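Local coordinates for mandelate racemase/muconate lactonizing enzyme family protein (Azoarcus sp., PDB 2QDE) that belongs to the enolase superfamily, pairing an N-terminal capping domain with a C-terminal barrel domain that holds a barium ion in this model, at residues Lys7-Pro12 and Lys37-Glu42. Residues are numbered along the deposited sequence; the frame is centred on the assembly and turned at random.
Sequences KVEVIP and KLHSDE
Strands 7-12 and 37-40 run antiparallel in the sheet of the N-terminal capping domain, and their two faces differ sharply in chemistry. Glu9 and Lys37 form a hydrogen-bonded pair, closed by Lys37 N to Glu9 O (2.8 Å) and the nearly straight Glu9 N to Lys37 O. At Lys7 and His39 the pairing loosens: His39 N holds Lys7 O at 2.9 Å, but the return bond from Lys7 N is weak.

Val8 and Leu38, the non-hydrogen-bonded pair between them, lie side by side on the face turned to helix 62-78. Both Val8 methyls meet Leu38 CD2, with CG1 at 4.0 Å; Val8 also touches Ile69 of that helix, so branched apolar side chains suit this buried layer.

Lys7, Glu9, Lys37 and His39 share the other, more polar face. Lys7 CG is anti to the backbone N (chi1 -174°) and its extended chain, long enough to cover a ring, runs over one face of the imidazole, CE sitting 4.2 Å from the ring centroid in a CH-pi contact. With His39 CG beside its own backbone N (chi1 -60°), ND1 turns to Lys7 O for a second, weak hydrogen bond. The flat imidazole suits this place by offering Lys7 a face and Glu9 an edge: Glu9 OE1 lies 3.0 Å from His39 CE1, its carboxylate nearly coplanar with the ring, and also against Lys37 CD. Ile11 CD1 packs on Lys37 CE.

Long aliphatic stems thus supply much of the packing on this face, while water joins Glu9 OE2 (2.6 Å) to Lys37 NZ, which is also salt-bridged to Glu371. The carboxylate beside the polarised CE1-H may favour a protonated imidazole, whereas the nearby Lys7 ammonium would oppose it.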
loop_
_atom_site.group_PDB
_atom_site.type_symbol
_atom_site.label_atom_id
_atom_site.label_comp_id
_atom_site.label_asym_id
_atom_site.label_seq_id
_atom_site.Cartn_x
_atom_site.Cartn_y
_atom_site.Cartn_z
ATOM N N LYS A 7 -13.942 -6.541 -50.811
ATOM C CA LYS A 7 -15.350 -6.651 -50.474
ATOM C C LYS A 7 -15.542 -7.200 -49.067
ATOM O O LYS A 7 -14.922 -8.188 -48.681
ATOM C CB LYS A 7 -16.029 -7.552 -51.509
ATOM C CG LYS A 7 -17.536 -7.691 -51.414
ATOM C CD LYS A 7 -18.024 -8.504 -52.621
ATOM C CE LYS A 7 -19.339 -9.215 -52.344
ATOM N NZ LYS A 7 -19.702 -10.163 -53.450
ATOM N N VAL A 8 -16.404 -6.543 -48.297
ATOM C CA VAL A 8 -16.685 -6.978 -46.942
ATOM C C VAL A 8 -18.162 -7.341 -46.864
ATOM O O VAL A 8 -19.034 -6.508 -47.130
ATOM C CB VAL A 8 -16.343 -5.864 -45.927
ATOM C CG1 VAL A 8 -16.656 -6.322 -44.517
ATOM C CG2 VAL A 8 -14.873 -5.500 -46.051
ATOM N N GLU A 9 -18.437 -8.591 -46.505
ATOM C CA GLU A 9 -19.806 -9.087 -46.421
ATOM C C GLU A 9 -20.179 -9.675 -45.060
ATOM O O GLU A 9 -19.499 -10.567 -44.552
ATOM C CB GLU A 9 -20.025 -10.138 -47.520
ATOM C CG GLU A 9 -21.259 -11.004 -47.341
ATOM C CD GLU A 9 -21.407 -12.028 -48.449
ATOM O OE1 GLU A 9 -20.388 -12.352 -49.098
ATOM O OE2 GLU A 9 -22.536 -12.522 -48.665
ATOM N N VAL A 10 -21.276 -9.175 -44.489
ATOM C CA VAL A 10 -21.764 -9.640 -43.193
ATOM C C VAL A 10 -23.153 -10.249 -43.339
ATOM O O VAL A 10 -24.091 -9.573 -43.753
ATOM C CB VAL A 10 -21.830 -8.487 -42.171
ATOM C CG1 VAL A 10 -22.345 -9.007 -40.839
ATOM C CG2 VAL A 10 -20.452 -7.870 -42.001
ATOM N N ILE A 11 -23.269 -11.527 -42.992
ATOM C CA ILE A 11 -24.517 -12.275 -43.099
ATOM C C ILE A 11 -25.137 -12.587 -41.741
ATOM O O ILE A 11 -24.534 -13.284 -40.919
ATOM C CB ILE A 11 -24.280 -13.629 -43.809
ATOM C CG1 ILE A 11 -23.495 -13.413 -45.101
ATOM C CG2 ILE A 11 -25.608 -14.320 -44.073
ATOM C CD1 ILE A 11 -22.983 -14.686 -45.710
ATOM N N PRO A 12 -26.360 -12.090 -41.491
ATOM C CA PRO A 12 -27.027 -12.352 -40.210
ATOM C C PRO A 12 -27.732 -13.711 -40.242
ATOM O O PRO A 12 -28.594 -13.950 -41.091
ATOM C CB PRO A 12 -28.012 -11.197 -40.103
ATOM C CG PRO A 12 -28.443 -11.021 -41.538
ATOM C CD PRO A 12 -27.138 -11.139 -42.311
ATOM N N LYS A 37 -17.433 -12.371 -44.299
ATOM C CA LYS A 37 -16.659 -12.801 -45.448
ATOM C C LYS A 37 -15.824 -11.631 -45.923
ATOM O O LYS A 37 -16.358 -10.566 -46.236
ATOM C CB LYS A 37 -17.560 -13.280 -46.593
ATOM C CG LYS A 37 -18.177 -14.643 -46.370
ATOM C CD LYS A 37 -18.978 -15.088 -47.591
ATOM C CE LYS A 37 -19.683 -16.421 -47.342
ATOM N NZ LYS A 37 -20.543 -16.818 -48.506
ATOM N N LEU A 38 -14.510 -11.828 -45.952
ATOM C CA LEU A 38 -13.589 -10.807 -46.425
ATOM C C LEU A 38 -13.069 -11.291 -47.774
ATOM O O LEU A 38 -12.198 -12.162 -47.842
ATOM C CB LEU A 38 -12.427 -10.621 -45.448
ATOM C CG LEU A 38 -12.761 -10.163 -44.024
ATOM C CD1 LEU A 38 -11.458 -9.878 -43.280
ATOM C CD2 LEU A 38 -13.637 -8.914 -44.058
ATOM N N HIS A 39 -13.628 -10.736 -48.845
ATOM C CA HIS A 39 -13.238 -11.111 -50.199
ATOM C C HIS A 39 -11.964 -10.425 -50.663
ATOM O O HIS A 39 -11.839 -9.209 -50.554
ATOM C CB HIS A 39 -14.351 -10.762 -51.185
ATOM C CG HIS A 39 -15.650 -11.451 -50.907
ATOM N ND1 HIS A 39 -16.532 -11.019 -49.940
ATOM C CD2 HIS A 39 -16.209 -12.552 -51.463
ATOM C CE1 HIS A 39 -17.580 -11.824 -49.912
ATOM N NE2 HIS A 39 -17.408 -12.762 -50.827
ATOM N N SER A 40 -11.022 -11.198 -51.195
ATOM C CA SER A 40 -9.775 -10.630 -51.698
ATOM C C SER A 40 -9.859 -10.482 -53.218
ATOM O O SER A 40 -10.772 -11.017 -53.857
ATOM C CB SER A 40 -8.589 -11.528 -51.356
ATOM O OG SER A 40 -8.553 -12.654 -52.207
ATOM N N ASP A 41 -8.894 -9.774 -53.795
ATOM C CA ASP A 41 -8.870 -9.550 -55.238
ATOM C C ASP A 41 -8.283 -10.716 -56.027
ATOM O O ASP A 41 -8.247 -10.689 -57.257
ATOM C CB ASP A 41 -8.107 -8.263 -55.554
ATOM C CG ASP A 41 -6.716 -8.248 -54.957
ATOM O OD1 ASP A 41 -6.414 -9.112 -54.104
ATOM O OD2 ASP A 41 -5.923 -7.359 -55.332
ATOM N N GLU A 42 -7.826 -11.746 -55.328
ATOM C CA GLU A 42 -7.272 -12.906 -56.007
ATOM C C GLU A 42 -8.081 -14.173 -55.715
ATOM O O GLU A 42 -7.521 -15.259 -55.550
ATOM C CB GLU A 42 -5.791 -13.084 -55.627
ATOM C CG GLU A 42 -4.871 -12.092 -56.367
ATOM C CD GLU A 42 -3.430 -12.057 -55.851
ATOM O OE1 GLU A 42 -2.811 -13.133 -55.692
ATOM O OE2 GLU A 42 -2.903 -10.942 -55.621
HETATM O O HOH W 1 -22.535 -15.017 -49.284
#